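Local coordinates for hydroxyethylphosphonate dioxygenase (Streptomyces albus, PDB 6B9R), which probably uses a non-haem iron centre and dioxygen to cleave 2-hydroxyethylphosphonate oxidatively, giving hydroxymethylphosphonate and formate, at residues L76-D81 with S117-Y122; G179-G184 with Q332-P337; A37-P42 with S62-A67. All coordinates share one frame; numbering follows the deposited sequence.

Contact 1: L76-D81 with S117-Y122; sequences LPIHND and SRQASY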
loop_
_atom_site.group_PDB
_atom_site.type_symbol
_atom_site.label_atom_id
_atom_site.label_comp_id
_atom_site.label_asym_id
_atom_site.label_seq_id
_atom_site.Cartn_x
_atom_site.Cartn_y
_atom_site.Cartn_z
ATOM N N LEU A 76 -16.081 -1.730 -4.886
ATOM C CA LEU A 76 -15.890 -2.910 -5.710
ATOM C C LEU A 76 -14.902 -3.863 -5.061
ATOM O O LEU A 76 -13.794 -3.447 -4.682
ATOM C CB LEU A 76 -15.388 -2.522 -7.093
ATOM C CG LEU A 76 -16.419 -1.825 -7.983
ATOM C CD1 LEU A 76 -15.732 -1.340 -9.220
ATOM C CD2 LEU A 76 -17.536 -2.780 -8.345
ATOM N N PRO A 77 -15.267 -5.126 -4.911
ATOM C CA PRO A 77 -14.289 -6.143 -4.525
ATOM C C PRO A 77 -13.435 -6.507 -5.732
ATOM O O PRO A 77 -13.673 -6.056 -6.851
ATOM C CB PRO A 77 -15.175 -7.317 -4.091
ATOM C CG PRO A 77 -16.390 -7.176 -4.976
ATOM C CD PRO A 77 -16.620 -5.688 -5.083
ATOM N N ILE A 78 -12.438 -7.350 -5.499
ATOM C CA ILE A 78 -11.722 -7.967 -6.594
ATOM C C ILE A 78 -12.225 -9.396 -6.748
ATOM O O ILE A 78 -12.989 -9.903 -5.929
ATOM C CB ILE A 78 -10.186 -7.902 -6.411
ATOM C CG1 ILE A 78 -9.714 -8.749 -5.229
ATOM C CG2 ILE A 78 -9.713 -6.463 -6.289
ATOM C CD1 ILE A 78 -8.207 -9.089 -5.326
ATOM N N HIS A 79 -11.823 -10.046 -7.830
ATOM C CA HIS A 79 -12.250 -11.407 -8.093
ATOM C C HIS A 79 -11.309 -12.393 -7.415
ATOM O O HIS A 79 -10.124 -12.121 -7.226
ATOM C CB HIS A 79 -12.274 -11.690 -9.595
ATOM C CG HIS A 79 -13.214 -10.814 -10.361
ATOM N ND1 HIS A 79 -14.266 -11.320 -11.092
ATOM C CD2 HIS A 79 -13.253 -9.470 -10.525
ATOM C CE1 HIS A 79 -14.920 -10.324 -11.664
ATOM N NE2 HIS A 79 -14.327 -9.192 -11.335
ATOM N N ASN A 80 -11.859 -13.535 -7.038
ATOM C CA ASN A 80 -11.076 -14.687 -6.616
ATOM C C ASN A 80 -11.135 -15.674 -7.772
ATOM O O ASN A 80 -12.199 -16.236 -8.056
ATOM C CB ASN A 80 -11.626 -15.300 -5.328
ATOM C CG ASN A 80 -10.761 -16.468 -4.827
ATOM O OD1 ASN A 80 -10.188 -17.216 -5.615
ATOM N ND2 ASN A 80 -10.654 -16.608 -3.515
ATOM N N ASP A 81 -10.012 -15.849 -8.465
ATOM C CA ASP A 81 -9.918 -16.849 -9.522
ATOM C C ASP A 81 -8.948 -17.971 -9.156
ATOM O O ASP A 81 -8.557 -18.744 -10.032
ATOM C CB ASP A 81 -9.531 -16.187 -10.856
ATOM C CG ASP A 81 -8.229 -15.412 -10.782
ATOM O OD1 ASP A 81 -7.410 -15.710 -9.894
ATOM O OD2 ASP A 81 -8.026 -14.499 -11.617
ATOM N N SER A 117 -3.291 -14.182 -12.194
ATOM C CA SER A 117 -4.447 -14.139 -11.309
ATOM C C SER A 117 -4.898 -12.702 -11.095
ATOM O O SER A 117 -4.072 -11.789 -11.011
ATOM C CB SER A 117 -4.132 -14.777 -9.952
ATOM O OG SER A 117 -5.190 -14.578 -9.024
ATOM N N ARG A 118 -6.217 -12.516 -10.974
ATOM C CA ARG A 118 -6.761 -11.215 -10.603
ATOM C C ARG A 118 -6.430 -10.833 -9.166
ATOM O O ARG A 118 -6.683 -9.691 -8.767
ATOM C CB ARG A 118 -8.267 -11.224 -10.821
ATOM C CG ARG A 118 -8.641 -11.363 -12.299
ATOM C CD ARG A 118 -10.131 -11.665 -12.467
ATOM N NE ARG A 118 -10.488 -11.920 -13.865
ATOM C CZ ARG A 118 -10.308 -13.080 -14.492
ATOM N NH1 ARG A 118 -9.758 -14.099 -13.854
ATOM N NH2 ARG A 118 -10.692 -13.228 -15.757
ATOM N N GLN A 119 -5.887 -11.759 -8.390
ATOM C CA GLN A 119 -5.493 -11.516 -7.014
ATOM C C GLN A 119 -4.055 -11.022 -6.892
ATOM O O GLN A 119 -3.605 -10.746 -5.776
ATOM C CB GLN A 119 -5.688 -12.805 -6.198
ATOM C CG GLN A 119 -7.174 -13.213 -6.089
ATOM C CD GLN A 119 -7.389 -14.676 -5.723
ATOM O OE1 GLN A 119 -7.557 -15.514 -6.604
ATOM N NE2 GLN A 119 -7.407 -14.981 -4.420
ATOM N N ALA A 120 -3.326 -10.908 -8.002
ATOM C CA ALA A 120 -1.895 -10.633 -7.953
ATOM C C ALA A 120 -1.480 -9.794 -9.157
ATOM O O ALA A 120 -2.143 -9.793 -10.195
ATOM C CB ALA A 120 -1.089 -11.932 -7.926
ATOM N N SER A 121 -0.334 -9.128 -9.038
ATOM C CA SER A 121 0.115 -8.199 -10.076
ATOM C C SER A 121 1.012 -8.829 -11.139
ATOM O O SER A 121 1.500 -8.099 -12.016
ATOM C CB SER A 121 0.867 -7.021 -9.449
ATOM O OG SER A 121 2.091 -7.464 -8.923
ATOM N N TYR A 122 1.274 -10.136 -11.088
ATOM C CA TYR A 122 2.133 -10.740 -12.103
ATOM C C TYR A 122 1.565 -10.492 -13.487
ATOM O O TYR A 122 0.353 -10.610 -13.705
ATOM C CB TYR A 122 2.244 -12.251 -11.940
ATOM C CG TYR A 122 2.920 -12.762 -10.711
ATOM C CD1 TYR A 122 4.307 -12.705 -10.574
ATOM C CD2 TYR A 122 2.178 -13.377 -9.711
ATOM C CE1 TYR A 122 4.923 -13.202 -9.438
ATOM C CE2 TYR A 122 2.784 -13.886 -8.591
ATOM C CZ TYR A 122 4.154 -13.798 -8.454
ATOM O OH TYR A 122 4.742 -14.315 -7.321
HETATM O O HOH W 1 -8.014 -17.757 -3.020
#

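Contact 2: G179-G184 with Q332-P337; sequences GDSVWG and QLAGDP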
loop_
_atom_site.group_PDB
_atom_site.type_symbol
_atom_site.label_atom_id
_atom_site.label_comp_id
_atom_site.label_asym_id
_atom_site.label_seq_id
_atom_site.Cartn_x
_atom_site.Cartn_y
_atom_site.Cartn_z
ATOM N N GLY A 179 20.100 -19.648 -17.655
ATOM C CA GLY A 179 20.302 -19.519 -16.232
ATOM C C GLY A 179 20.729 -18.146 -15.762
ATOM O O GLY A 179 20.750 -17.911 -14.547
ATOM N N ASP A 180 21.090 -17.241 -16.672
ATOM C CA ASP A 180 21.279 -15.844 -16.314
ATOM C C ASP A 180 19.919 -15.184 -16.059
ATOM O O ASP A 180 18.859 -15.711 -16.415
ATOM C CB ASP A 180 22.026 -15.091 -17.415
ATOM C CG ASP A 180 23.423 -15.636 -17.643
ATOM O OD1 ASP A 180 23.996 -16.179 -16.687
ATOM O OD2 ASP A 180 23.942 -15.500 -18.766
ATOM N N SER A 181 19.963 -14.010 -15.438
ATOM C CA SER A 181 18.727 -13.304 -15.115
ATOM C C SER A 181 19.029 -11.837 -14.856
ATOM O O SER A 181 20.163 -11.455 -14.569
ATOM C CB SER A 181 18.029 -13.942 -13.910
ATOM O OG SER A 181 18.844 -13.876 -12.750
ATOM N N VAL A 182 17.988 -11.011 -14.940
ATOM C CA VAL A 182 18.147 -9.583 -14.716
ATOM C C VAL A 182 16.867 -9.068 -14.080
ATOM O O VAL A 182 15.784 -9.613 -14.302
ATOM C CB VAL A 182 18.468 -8.840 -16.029
ATOM C CG1 VAL A 182 17.365 -9.066 -17.045
ATOM C CG2 VAL A 182 18.719 -7.338 -15.783
ATOM N N TRP A 183 17.015 -8.047 -13.242
ATOM C CA TRP A 183 15.900 -7.360 -12.601
ATOM C C TRP A 183 15.990 -5.889 -12.987
ATOM O O TRP A 183 17.079 -5.314 -12.984
ATOM C CB TRP A 183 15.953 -7.541 -11.068
ATOM C CG TRP A 183 14.794 -6.922 -10.306
ATOM C CD1 TRP A 183 13.643 -7.550 -9.892
ATOM C CD2 TRP A 183 14.696 -5.569 -9.853
ATOM N NE1 TRP A 183 12.839 -6.663 -9.210
ATOM C CE2 TRP A 183 13.459 -5.439 -9.179
ATOM C CE3 TRP A 183 15.533 -4.450 -9.955
ATOM C CZ2 TRP A 183 13.046 -4.241 -8.610
ATOM C CZ3 TRP A 183 15.122 -3.259 -9.391
ATOM C CH2 TRP A 183 13.892 -3.161 -8.723
ATOM N N GLY A 184 14.862 -5.278 -13.334
ATOM C CA GLY A 184 14.885 -3.974 -13.975
ATOM C C GLY A 184 13.765 -3.071 -13.495
ATOM O O GLY A 184 12.676 -3.523 -13.138
ATOM N N GLN A 332 19.979 -18.511 -6.298
ATOM C CA GLN A 332 19.429 -17.164 -6.143
ATOM C C GLN A 332 19.596 -16.381 -7.441
ATOM O O GLN A 332 20.716 -16.240 -7.950
ATOM C CB GLN A 332 20.117 -16.442 -4.983
ATOM C CG GLN A 332 19.756 -14.952 -4.841
ATOM C CD GLN A 332 20.672 -14.212 -3.861
ATOM O OE1 GLN A 332 20.992 -14.720 -2.784
ATOM N NE2 GLN A 332 21.109 -13.009 -4.244
ATOM N N LEU A 333 18.484 -15.886 -7.987
ATOM C CA LEU A 333 18.510 -15.151 -9.235
ATOM C C LEU A 333 18.420 -13.653 -8.939
ATOM O O LEU A 333 18.480 -13.218 -7.784
ATOM C CB LEU A 333 17.395 -15.660 -10.162
ATOM C CG LEU A 333 17.355 -17.193 -10.272
ATOM C CD1 LEU A 333 16.146 -17.654 -11.098
ATOM C CD2 LEU A 333 18.672 -17.714 -10.864
ATOM N N ALA A 334 18.292 -12.848 -9.990
ATOM C CA ALA A 334 18.455 -11.406 -9.843
ATOM C C ALA A 334 17.340 -10.805 -8.997
ATOM O O ALA A 334 16.171 -11.180 -9.122
ATOM C CB ALA A 334 18.469 -10.741 -11.222
ATOM N N GLY A 335 17.700 -9.846 -8.156
ATOM C CA GLY A 335 16.712 -9.074 -7.437
ATOM C C GLY A 335 17.317 -7.745 -7.072
ATOM O O GLY A 335 18.344 -7.344 -7.614
ATOM N N ASP A 336 16.695 -7.063 -6.107
ATOM C CA ASP A 336 17.185 -5.744 -5.707
ATOM C C ASP A 336 16.619 -5.386 -4.343
ATOM O O ASP A 336 15.449 -5.698 -4.072
ATOM C CB ASP A 336 16.809 -4.669 -6.726
ATOM C CG ASP A 336 17.590 -3.373 -6.507
ATOM O OD1 ASP A 336 18.770 -3.330 -6.915
ATOM O OD2 ASP A 336 17.026 -2.419 -5.942
ATOM N N PRO A 337 17.406 -4.743 -3.467
ATOM C CA PRO A 337 16.885 -4.367 -2.140
ATOM C C PRO A 337 15.810 -3.299 -2.180
ATOM O O PRO A 337 15.165 -3.065 -1.149
ATOM C CB PRO A 337 18.127 -3.854 -1.383
ATOM C CG PRO A 337 19.324 -4.376 -2.174
ATOM C CD PRO A 337 18.858 -4.520 -3.595
#

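Contact 3: A37-P42 with S62-A67; sequences ADLGLP and SRAAQA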
loop_
_atom_site.group_PDB
_atom_site.type_symbol
_atom_site.label_atom_id
_atom_site.label_comp_id
_atom_site.label_asym_id
_atom_site.label_seq_id
_atom_site.Cartn_x
_atom_site.Cartn_y
_atom_site.Cartn_z
ATOM N N ALA A 37 -31.544 7.574 2.740
ATOM C CA ALA A 37 -31.809 8.963 2.382
ATOM C C ALA A 37 -30.726 9.510 1.464
ATOM O O ALA A 37 -31.031 10.160 0.459
ATOM C CB ALA A 37 -31.929 9.820 3.642
ATOM N N ASP A 38 -29.453 9.243 1.783
ATOM C CA ASP A 38 -28.358 9.735 0.947
ATOM C C ASP A 38 -28.361 9.084 -0.435
ATOM O O ASP A 38 -28.049 9.739 -1.438
ATOM C CB ASP A 38 -27.005 9.481 1.619
ATOM C CG ASP A 38 -26.798 10.297 2.880
ATOM O OD1 ASP A 38 -27.620 11.193 3.179
ATOM O OD2 ASP A 38 -25.814 10.020 3.594
ATOM N N LEU A 39 -28.661 7.794 -0.510
ATOM C CA LEU A 39 -28.544 7.071 -1.767
ATOM C C LEU A 39 -29.840 7.035 -2.562
ATOM O O LEU A 39 -29.864 6.442 -3.644
ATOM C CB LEU A 39 -28.056 5.639 -1.505
ATOM C CG LEU A 39 -26.709 5.482 -0.781
ATOM C CD1 LEU A 39 -26.430 4.022 -0.431
ATOM C CD2 LEU A 39 -25.554 6.034 -1.613
ATOM N N GLY A 40 -30.908 7.654 -2.063
ATOM C CA GLY A 40 -32.186 7.555 -2.742
ATOM C C GLY A 40 -32.735 6.147 -2.811
ATOM O O GLY A 40 -33.372 5.785 -3.801
ATOM N N LEU A 41 -32.490 5.336 -1.791
ATOM C CA LEU A 41 -33.053 3.997 -1.746
ATOM C C LEU A 41 -34.410 4.016 -1.054
ATOM O O LEU A 41 -34.709 4.919 -0.265
ATOM C CB LEU A 41 -32.105 3.056 -1.015
ATOM C CG LEU A 41 -30.737 2.892 -1.698
ATOM C CD1 LEU A 41 -29.813 2.078 -0.819
ATOM C CD2 LEU A 41 -30.905 2.236 -3.059
ATOM N N PRO A 42 -35.267 3.041 -1.342
ATOM C CA PRO A 42 -36.560 2.962 -0.638
ATOM C C PRO A 42 -36.334 2.872 0.859
ATOM O O PRO A 42 -35.391 2.208 1.313
ATOM C CB PRO A 42 -37.186 1.671 -1.191
ATOM C CG PRO A 42 -36.549 1.495 -2.546
ATOM C CD PRO A 42 -35.130 2.000 -2.378
ATOM N N SER A 62 -22.436 4.154 -8.704
ATOM C CA SER A 62 -22.224 5.492 -9.251
ATOM C C SER A 62 -22.950 6.546 -8.429
ATOM O O SER A 62 -22.409 7.633 -8.193
ATOM C CB SER A 62 -22.685 5.546 -10.708
ATOM O OG SER A 62 -21.960 4.619 -11.492
ATOM N N ARG A 63 -24.183 6.249 -7.993
ATOM C CA ARG A 63 -24.905 7.183 -7.138
ATOM C C ARG A 63 -24.190 7.381 -5.808
ATOM O O ARG A 63 -24.163 8.499 -5.271
ATOM C CB ARG A 63 -26.336 6.687 -6.911
ATOM C CG ARG A 63 -27.245 6.928 -8.109
ATOM C CD ARG A 63 -28.328 5.868 -8.210
ATOM N NE ARG A 63 -29.173 5.810 -7.022
ATOM C CZ ARG A 63 -29.972 4.785 -6.735
ATOM N NH1 ARG A 63 -30.712 4.800 -5.634
ATOM N NH2 ARG A 63 -30.022 3.736 -7.548
ATOM N N ALA A 64 -23.597 6.311 -5.266
ATOM C CA ALA A 64 -22.892 6.425 -3.991
ATOM C C ALA A 64 -21.655 7.317 -4.112
ATOM O O ALA A 64 -21.366 8.104 -3.202
ATOM C CB ALA A 64 -22.506 5.040 -3.475
ATOM N N ALA A 65 -20.920 7.218 -5.229
ATOM C CA ALA A 65 -19.772 8.094 -5.455
ATOM C C ALA A 65 -20.174 9.549 -5.658
ATOM O O ALA A 65 -19.331 10.436 -5.482
ATOM C CB ALA A 65 -18.953 7.621 -6.661
ATOM N N GLN A 66 -21.431 9.807 -6.034
ATOM C CA GLN A 66 -21.909 11.177 -6.150
ATOM C C GLN A 66 -22.408 11.698 -4.809
ATOM O O GLN A 66 -22.107 12.838 -4.433
ATOM C CB GLN A 66 -23.021 11.274 -7.201
ATOM C CG GLN A 66 -22.545 11.129 -8.635
ATOM N N ALA A 67 -23.173 10.880 -4.072
ATOM C CA ALA A 67 -23.750 11.327 -2.805
ATOM C C ALA A 67 -22.721 11.404 -1.684
ATOM O O ALA A 67 -22.832 12.261 -0.802
ATOM C CB ALA A 67 -24.881 10.392 -2.381
#

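Contact 1: L76-D81 with S117-Y122
Asp81 turns both carboxylate oxygens onto Ser117 and Arg118, and this polar knot is the tight part of the contact. With CG of Asp81 between its backbone N and carbonyl carbon (chi1 57°), the carboxylate is brought toward the other segment. Ser117 OG donates to OD1 of Asp81 on the syn lone pair at 2.6 Å, and Arg87 forms a salt bridge with the same oxygen. Asp81 OD2 is gripped twice: the backbone N of Arg118 meets it on the syn side at 2.8 Å, almost straight at 172°, while Arg118 NH1 takes the anti lone pair at 2.9 Å in a salt bridge. Ser117 to Ala120 form a type I beta turn, and Ser117 OG, accepting from the N of Gln119, adds an ST turn. The turn lies in the loop between strands 106-113 and 123-129 of one sheet, whereas 76-81 leads toward strand 86-89 of the other. Beside the knot, Arg118 CD packs against His79 CB at 3.6 Å, and His79 NE2 bonds to Glu72 of the second subunit. The looser side lies around partly exposed Asn80, whose OD1 accepts from Thr82 N. A water accepts from Asn80 ND2 at 2.9 Å and more distantly from Gln119 NE2, which also reaches Thr222 of the second subunit. Across the contact Gln119 OE1 takes a weak bond from Asp81 N at 3.1 Å, and it is also hydrogen-bonded to Thr82 OG1.

Contact 2: G179-G184 with Q332-P337
The indole of Trp183 carries Asp336 and Gly335 over one face. Asp336 CB stands over the six-membered ring, 3.6 Å from its centroid and 20° off the normal, a CH-pi contact in which Asp336 CB comes closest to CE3 and CZ3 of Trp183. The carboxylate plane of Asp336 lies only 9° from that of the indole, although the two side chains cross at about a right angle. Gly335 C lies over the same face, 4.1 Å above the ring plane of Trp183 and displaced toward its rim. Trp183 NE1 hydrogen-bonds to Tyr208 OH; His339 and the indole pair edge-to-face. The Asp336 carboxylate is anchored by Thr301 OG1 and Thr302 N, which should limit its rotation over the ring. Two residues earlier on the strand, Ser181 OG sits between its backbone N and carbonyl carbon (chi1 62°) and accepts from Ala334 N at 3.0 Å. Ala334 CB fits between this hydroxyl and the tryptophan, 4.1 Å from Trp183 CB, while Leu333 CB rests 3.5 Å from Ser181 OG. Strand 181-184, running between strands 152-158 and 307-310 of one antiparallel sheet, is thus packed against the start of the loop between strands 328-332 and 343-349 of the other, consistent with a packing of two cupin-like halves.

Contact 3: A37-P42 with S62-A67
Leu39 and Arg63 bury the most surface here, with Ala67 next, and they meet the opposite segment in different ways. Leu39 works through one methyl: CD2 lies 3.6 Å from Ala64 CA and 3.7 Å from Ala64 CB, so the branch presses on the flank of helix 58-67 itself and not on a long side chain. Phe46 and Trp68 also pack on this leucine. Ala67, a helical turn beyond Ala64, sets its CB 3.4 Å from Asp38 O, while the Asp38 carboxylate is occupied by Arg30 in a salt bridge and by Trp68 NE1. The contact brings helix 58-67 against the end of helix 32-39, where Gly40, with positive phi, is the first residue to leave the helical path. With helices 10-27 and 46-51 these form a small N-terminal bundle, consistent with a helix-turn-helix-like unit. Arg63 reaches across at this helix end. Its chain bends at chi3 (59°), and NH1 donates to Leu39 O at 2.7 Å, with the donor in the carbonyl plane and the oxygen tilted 20° out of the guanidinium plane. The positive group would probably suit the partial negative charge of the helix terminus. NH2 forms a salt bridge with Asp59, one turn earlier on its own helix, which should limit the rotation of the guanidinium from the other terminal nitrogen. A leucine in place of Arg63 would probably leave Leu39 O without this donor and Asp59 without this mate. Leu41 CD2 closes in beside the group, 3.6 Å from Arg63 NH1, and Phe46 and Tyr49 of helix 46-51 also touch Leu41.

Contact 3 lies in the N-terminal helices, its centre about 35 Å from that of the chain, whereas contacts 1 and 2 sit against the beta-sheets. Contact 1 stands between the others, its centre about 27 Å from that of contact 3 and about 26 Å from that of contact 2; the centres of contacts 2 and 3 are about 49 Å apart. Contact 2 lies near the active site: the side chain of Val182 is about 9 Å from the bound 2-hydroxyethylphosphonate and from the iron, which is held by His149, Gln153 and His190. Contacts 1 and 3 meet across the dimer, where Arg118 NE of one subunit bonds to Ala65 O of the other.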